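Local structure of 2L protein (Yaba-like disease virus, 3IT8) at residues R119-F127 / W148-E159. The protein is an MHC class I-like poxvirus protein that probably binds and blocks host tumour necrosis factor. Numbering follows the deposited sequence.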
ATOM      1  N   ARG D 119       5.875 -26.272  29.350  1.00 48.88           N
ATOM      2  CA  ARG D 119       5.301 -25.858  28.068  1.00 48.88           C
ATOM      3  C   ARG D 119       6.262 -24.906  27.358  1.00 48.88           C
ATOM      4  O   ARG D 119       6.818 -24.005  27.974  1.00 48.88           O
ATOM      5  CB  ARG D 119       3.961 -25.175  28.354  1.00 55.60           C
ATOM      6  CG  ARG D 119       3.343 -24.418  27.219  1.00 48.72           C
ATOM      7  CD  ARG D 119       2.069 -23.712  27.685  1.00 48.72           C
ATOM      8  NE  ARG D 119       0.984 -24.637  27.979  1.00 48.72           N
ATOM      9  CZ  ARG D 119       0.553 -24.925  29.202  1.00 48.72           C
ATOM     10  NH1 ARG D 119       1.119 -24.352  30.253  1.00 48.72           N
ATOM     11  NH2 ARG D 119      -0.443 -25.789  29.368  1.00 48.72           N
ATOM     12  N   TYR D 120       6.467 -25.108  26.065  1.00 49.33           N
ATOM     13  CA  TYR D 120       7.393 -24.271  25.310  1.00 49.33           C
ATOM     14  C   TYR D 120       6.687 -23.084  24.692  1.00 49.33           C
ATOM     15  O   TYR D 120       5.738 -23.254  23.934  1.00 49.33           O
ATOM     16  CB  TYR D 120       8.055 -25.072  24.196  1.00 40.60           C
ATOM     17  CG  TYR D 120       9.073 -24.286  23.406  1.00 38.07           C
ATOM     18  CD1 TYR D 120      10.368 -24.094  23.894  1.00 38.07           C
ATOM     19  CD2 TYR D 120       8.734 -23.679  22.193  1.00 38.07           C
ATOM     20  CE1 TYR D 120      11.297 -23.307  23.193  1.00 38.07           C
ATOM     21  CE2 TYR D 120       9.656 -22.897  21.493  1.00 38.07           C
ATOM     22  CZ  TYR D 120      10.926 -22.718  22.003  1.00 38.07           C
ATOM     23  OH  TYR D 120      11.835 -21.946  21.337  1.00 38.07           O
ATOM     24  N   HIS D 121       7.152 -21.878  25.008  1.00 70.80           N
ATOM     25  CA  HIS D 121       6.539 -20.672  24.464  1.00 70.80           C
ATOM     26  C   HIS D 121       7.331 -20.077  23.319  1.00 70.80           C
ATOM     27  O   HIS D 121       8.498 -19.715  23.455  1.00 70.80           O
ATOM     28  CB  HIS D 121       6.324 -19.627  25.562  1.00133.31           C
ATOM     29  CG  HIS D 121       5.181 -19.951  26.473  1.00114.04           C
ATOM     30  ND1 HIS D 121       3.891 -20.118  26.013  1.00114.04           N
ATOM     31  CD2 HIS D 121       5.134 -20.168  27.809  1.00114.04           C
ATOM     32  CE1 HIS D 121       3.101 -20.424  27.026  1.00114.04           C
ATOM     33  NE2 HIS D 121       3.830 -20.461  28.127  1.00114.04           N
ATOM     34  N   THR D 122       6.666 -20.004  22.176  1.00 59.42           N
ATOM     35  CA  THR D 122       7.236 -19.468  20.953  1.00 59.42           C
ATOM     36  C   THR D 122       7.752 -18.046  21.129  1.00 59.42           C
ATOM     37  O   THR D 122       8.765 -17.668  20.545  1.00 59.42           O
ATOM     38  CB  THR D 122       6.179 -19.507  19.841  1.00 62.84           C
ATOM     39  OG1 THR D 122       6.378 -20.683  19.053  1.00 55.37           O
ATOM     40  CG2 THR D 122       6.242 -18.270  18.973  1.00 55.37           C
ATOM     41  N   GLY D 123       7.048 -17.259  21.934  1.00 55.08           N
ATOM     42  CA  GLY D 123       7.457 -15.886  22.166  1.00 55.08           C
ATOM     43  C   GLY D 123       8.753 -15.757  22.947  1.00 55.08           C
ATOM     44  O   GLY D 123       9.750 -15.251  22.434  1.00 55.08           O
ATOM     45  N   ASP D 124       8.742 -16.222  24.191  1.00 58.46           N
ATOM     46  CA  ASP D 124       9.916 -16.158  25.056  1.00 58.46           C
ATOM     47  C   ASP D 124      11.067 -17.065  24.610  1.00 58.46           C
ATOM     48  O   ASP D 124      12.203 -16.876  25.044  1.00 58.46           O
ATOM     49  CB  ASP D 124       9.512 -16.536  26.478  1.00146.50           C
ATOM     50  CG  ASP D 124       8.284 -15.794  26.942  1.00125.50           C
ATOM     51  OD1 ASP D 124       8.374 -14.562  27.123  1.00125.50           O
ATOM     52  OD2 ASP D 124       7.229 -16.443  27.113  1.00125.50           O
ATOM     53  N   LYS D 125      10.775 -18.050  23.760  1.00 54.28           N
ATOM     54  CA  LYS D 125      11.792 -18.992  23.290  1.00 54.28           C
ATOM     55  C   LYS D 125      12.428 -19.742  24.470  1.00 54.28           C
ATOM     56  O   LYS D 125      13.646 -19.828  24.597  1.00 54.28           O
ATOM     57  CB  LYS D 125      12.864 -18.253  22.484  1.00 91.08           C
ATOM     58  CG  LYS D 125      12.356 -17.684  21.177  1.00 76.29           C
ATOM     59  CD  LYS D 125      13.352 -16.705  20.588  1.00 76.29           C
ATOM     60  CE  LYS D 125      12.903 -16.180  19.225  1.00 76.29           C
ATOM     61  NZ  LYS D 125      13.088 -17.172  18.113  1.00 76.29           N
ATOM     62  N   ARG D 126      11.579 -20.286  25.332  1.00 57.76           N
ATOM     63  CA  ARG D 126      12.026 -21.032  26.500  1.00 57.76           C
ATOM     64  C   ARG D 126      10.835 -21.819  27.062  1.00 57.76           C
ATOM     65  O   ARG D 126       9.692 -21.605  26.650  1.00 57.76           O
ATOM     66  CB  ARG D 126      12.540 -20.066  27.560  1.00127.37           C
ATOM     67  CG  ARG D 126      11.432 -19.245  28.173  1.00112.00           C
ATOM     68  CD  ARG D 126      11.963 -18.117  29.022  1.00112.00           C
ATOM     69  NE  ARG D 126      10.881 -17.403  29.700  1.00112.00           N
ATOM     70  CZ  ARG D 126      11.015 -16.212  30.275  1.00112.00           C
ATOM     71  NH1 ARG D 126      12.188 -15.591  30.252  1.00112.00           N
ATOM     72  NH2 ARG D 126       9.976 -15.641  30.873  1.00112.00           N
ATOM     73  N   PHE D 127      11.097 -22.734  27.990  1.00 52.78           N
ATOM     74  CA  PHE D 127      10.023 -23.508  28.595  1.00 52.78           C
ATOM     75  C   PHE D 127       9.453 -22.774  29.802  1.00 52.78           C
ATOM     76  O   PHE D 127      10.145 -21.978  30.439  1.00 52.78           O
ATOM     77  CB  PHE D 127      10.523 -24.883  29.049  1.00 61.88           C
ATOM     78  CG  PHE D 127      10.619 -25.892  27.947  1.00 45.65           C
ATOM     79  CD1 PHE D 127      11.801 -26.059  27.240  1.00 45.65           C
ATOM     80  CD2 PHE D 127       9.516 -26.664  27.599  1.00 45.65           C
ATOM     81  CE1 PHE D 127      11.885 -26.984  26.196  1.00 45.65           C
ATOM     82  CE2 PHE D 127       9.593 -27.586  26.561  1.00 45.65           C
ATOM     83  CZ  PHE D 127      10.779 -27.747  25.856  1.00 45.65           C
ATOM     84  N   TRP D 148      20.497 -27.053  23.076  1.00 55.11           N
ATOM     85  CA  TRP D 148      19.372 -26.126  23.141  1.00 55.11           C
ATOM     86  C   TRP D 148      19.037 -25.516  21.775  1.00 55.11           C
ATOM     87  O   TRP D 148      17.861 -25.405  21.406  1.00 55.11           O
ATOM     88  CB  TRP D 148      19.670 -25.006  24.139  1.00 57.15           C
ATOM     89  CG  TRP D 148      18.544 -24.045  24.293  1.00 57.15           C
ATOM     90  CD1 TRP D 148      18.562 -22.696  24.037  1.00 57.15           C
ATOM     91  CD2 TRP D 148      17.219 -24.354  24.732  1.00 57.15           C
ATOM     92  NE1 TRP D 148      17.325 -22.150  24.293  1.00 57.15           N
ATOM     93  CE2 TRP D 148      16.483 -23.144  24.721  1.00 57.15           C
ATOM     94  CE3 TRP D 148      16.580 -25.535  25.138  1.00 57.15           C
ATOM     95  CZ2 TRP D 148      15.140 -23.084  25.099  1.00 57.15           C
ATOM     96  CZ3 TRP D 148      15.247 -25.475  25.514  1.00 57.15           C
ATOM     97  CH2 TRP D 148      14.540 -24.257  25.492  1.00 57.15           C
ATOM     98  N   LYS D 149      20.070 -25.131  21.028  1.00 59.31           N
ATOM     99  CA  LYS D 149      19.859 -24.524  19.727  1.00 59.31           C
ATOM    100  C   LYS D 149      19.033 -25.433  18.839  1.00 59.31           C
ATOM    101  O   LYS D 149      18.196 -24.963  18.064  1.00 59.31           O
ATOM    102  CB  LYS D 149      21.200 -24.182  19.057  1.00 74.50           C
ATOM    103  CG  LYS D 149      22.063 -23.200  19.860  1.00 74.50           C
ATOM    104  CD  LYS D 149      21.257 -21.979  20.344  1.00 74.50           C
ATOM    105  CE  LYS D 149      21.965 -21.229  21.477  1.00 74.50           C
ATOM    106  NZ  LYS D 149      21.052 -20.317  22.223  1.00 74.50           N
ATOM    107  N   ASP D 150      19.252 -26.737  18.955  1.00 46.77           N
ATOM    108  CA  ASP D 150      18.497 -27.677  18.140  1.00 46.77           C
ATOM    109  C   ASP D 150      17.066 -27.791  18.637  1.00 46.77           C
ATOM    110  O   ASP D 150      16.140 -27.947  17.836  1.00 46.77           O
ATOM    111  CB  ASP D 150      19.168 -29.049  18.138  1.00 86.80           C
ATOM    112  CG  ASP D 150      20.444 -29.064  17.323  1.00 86.80           C
ATOM    113  OD1 ASP D 150      20.405 -28.606  16.163  1.00 86.80           O
ATOM    114  OD2 ASP D 150      21.480 -29.537  17.836  1.00 86.80           O
ATOM    115  N   VAL D 151      16.883 -27.708  19.953  1.00 37.53           N
ATOM    116  CA  VAL D 151      15.548 -27.783  20.521  1.00 37.53           C
ATOM    117  C   VAL D 151      14.754 -26.617  19.965  1.00 37.53           C
ATOM    118  O   VAL D 151      13.670 -26.808  19.423  1.00 37.53           O
ATOM    119  CB  VAL D 151      15.580 -27.697  22.043  1.00 36.42           C
ATOM    120  CG1 VAL D 151      14.171 -27.619  22.584  1.00 25.73           C
ATOM    121  CG2 VAL D 151      16.278 -28.907  22.610  1.00 25.73           C
ATOM    122  N   LYS D 152      15.306 -25.409  20.083  1.00 52.91           N
ATOM    123  CA  LYS D 152      14.641 -24.209  19.580  1.00 52.91           C
ATOM    124  C   LYS D 152      14.214 -24.389  18.135  1.00 52.91           C
ATOM    125  O   LYS D 152      13.086 -24.089  17.756  1.00 52.91           O
ATOM    126  CB  LYS D 152      15.573 -23.002  19.651  1.00 85.99           C
ATOM    127  CG  LYS D 152      15.628 -22.295  20.981  1.00 67.91           C
ATOM    128  CD  LYS D 152      16.609 -21.141  20.889  1.00 67.91           C
ATOM    129  CE  LYS D 152      16.651 -20.354  22.176  1.00 67.91           C
ATOM    130  NZ  LYS D 152      17.712 -19.320  22.140  1.00 67.91           N
ATOM    131  N   ALA D 153      15.134 -24.877  17.328  1.00 54.58           N
ATOM    132  CA  ALA D 153      14.872 -25.079  15.915  1.00 54.58           C
ATOM    133  C   ALA D 153      13.844 -26.163  15.598  1.00 54.58           C
ATOM    134  O   ALA D 153      12.898 -25.919  14.846  1.00 54.58           O
ATOM    135  CB  ALA D 153      16.183 -25.376  15.206  1.00 18.12           C
ATOM    136  N   TYR D 154      14.026 -27.356  16.160  1.00 43.86           N
ATOM    137  CA  TYR D 154      13.109 -28.456  15.898  1.00 43.86           C
ATOM    138  C   TYR D 154      11.752 -28.287  16.546  1.00 43.86           C
ATOM    139  O   TYR D 154      10.737 -28.407  15.880  1.00 43.86           O
ATOM    140  CB  TYR D 154      13.729 -29.779  16.349  1.00 53.89           C
ATOM    141  CG  TYR D 154      14.942 -30.172  15.550  1.00 48.58           C
ATOM    142  CD1 TYR D 154      15.964 -30.927  16.123  1.00 48.58           C
ATOM    143  CD2 TYR D 154      15.067 -29.793  14.219  1.00 48.58           C
ATOM    144  CE1 TYR D 154      17.075 -31.293  15.393  1.00 48.58           C
ATOM    145  CE2 TYR D 154      16.173 -30.156  13.480  1.00 48.58           C
ATOM    146  CZ  TYR D 154      17.170 -30.905  14.070  1.00 48.58           C
ATOM    147  OH  TYR D 154      18.262 -31.275  13.328  1.00 48.58           O
ATOM    148  N   LEU D 155      11.732 -28.010  17.842  1.00 36.29           N
ATOM    149  CA  LEU D 155      10.476 -27.860  18.559  1.00 36.29           C
ATOM    150  C   LEU D 155       9.886 -26.477  18.358  1.00 36.29           C
ATOM    151  O   LEU D 155       8.717 -26.325  17.980  1.00 36.29           O
ATOM    152  CB  LEU D 155      10.678 -28.131  20.051  1.00 56.75           C
ATOM    153  CG  LEU D 155       9.468 -27.830  20.935  1.00 24.88           C
ATOM    154  CD1 LEU D 155       8.279 -28.689  20.532  1.00 24.88           C
ATOM    155  CD2 LEU D 155       9.838 -28.079  22.390  1.00 24.88           C
ATOM    156  N   GLY D 156      10.690 -25.458  18.606  1.00 50.51           N
ATOM    157  CA  GLY D 156      10.199 -24.108  18.432  1.00 50.51           C
ATOM    158  C   GLY D 156       9.736 -23.840  17.011  1.00 50.51           C
ATOM    159  O   GLY D 156       8.662 -23.276  16.798  1.00 50.51           O
ATOM    160  N   GLY D 157      10.540 -24.244  16.031  1.00 39.18           N
ATOM    161  CA  GLY D 157      10.174 -24.013  14.651  1.00 39.18           C
ATOM    162  C   GLY D 157       8.858 -24.649  14.247  1.00 39.18           C
ATOM    163  O   GLY D 157       7.996 -24.001  13.632  1.00 39.18           O
ATOM    164  N   PHE D 158       8.705 -25.924  14.597  1.00 42.35           N
ATOM    165  CA  PHE D 158       7.515 -26.682  14.266  1.00 42.35           C
ATOM    166  C   PHE D 158       6.299 -26.001  14.870  1.00 42.35           C
ATOM    167  O   PHE D 158       5.259 -25.840  14.209  1.00 42.35           O
ATOM    168  CB  PHE D 158       7.639 -28.091  14.827  1.00 39.15           C
ATOM    169  CG  PHE D 158       6.589 -29.038  14.326  1.00 34.98           C
ATOM    170  CD1 PHE D 158       6.485 -29.330  12.971  1.00 34.98           C
ATOM    171  CD2 PHE D 158       5.720 -29.660  15.214  1.00 34.98           C
ATOM    172  CE1 PHE D 158       5.527 -30.232  12.508  1.00 34.98           C
ATOM    173  CE2 PHE D 158       4.761 -30.560  14.762  1.00 34.98           C
ATOM    174  CZ  PHE D 158       4.662 -30.850  13.405  1.00 34.98           C
ATOM    175  N   GLU D 159       6.446 -25.590  16.128  1.00 35.15           N
ATOM    176  CA  GLU D 159       5.360 -24.951  16.846  1.00 35.15           C
ATOM    177  C   GLU D 159       5.086 -23.550  16.320  1.00 35.15           C
ATOM    178  O   GLU D 159       3.951 -23.094  16.298  1.00 35.15           O
ATOM    179  CB  GLU D 159       5.674 -24.888  18.337  1.00 91.99           C
ATOM    180  CG  GLU D 159       4.439 -24.743  19.201  1.00 76.22           C
ATOM    181  CD  GLU D 159       4.766 -24.527  20.657  1.00 76.22           C
ATOM    182  OE1 GLU D 159       5.708 -25.166  21.169  1.00 76.22           O
ATOM    183  OE2 GLU D 159       4.068 -23.725  21.298  1.00 76.22           O
TER
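Tyr-120 leaves the sheet strand 115-121 and lays its ring against helix 148-174; the axes of strand 119-121 and helix 148-159 stand 82° apart. With CG anti to the backbone N (chi1 -178°), the ring lies along the helix surface between Glu-159 and Trp-148. Tyr-120 CB lies 3.9 Å from Leu-155 CD2, which also touches Tyr-120 CG. Tyr-120 CD2 has Glu-159 OE1 at the ring edge, 3.5 Å away, the carboxylate turned 74° from the ring. Tyr-120 CE2 rests beside Gly-156 CA, and the lack of a side chain there leaves room for the phenol oxygen. On the other side, Tyr-120 CE1 approaches Trp-148 CH2 (4.1 Å), and Tyr-120 OH ends 3.8 Å from Lys-152 CG. Tyr-120 CD1 also overlies one face of Phe-127, whose CZ meets Leu-155 CD2 at 3.6 Å; Phe-127 CD1 meets Trp-148 CH2 at 3.7 Å, in the indole plane. Leu-72 and Leu-141 extend this apolar layer, which joins helix to sheet in the MHC-like domain. Lys-125 NZ hydrogen-bonds a polar side chain on the chain of another protein in the assembly. Cohesion is therefore mainly apolar: Glu-159 OE2 and Tyr-120 O, as carboxylate and carbonyl, are both acceptors and do not bond each other.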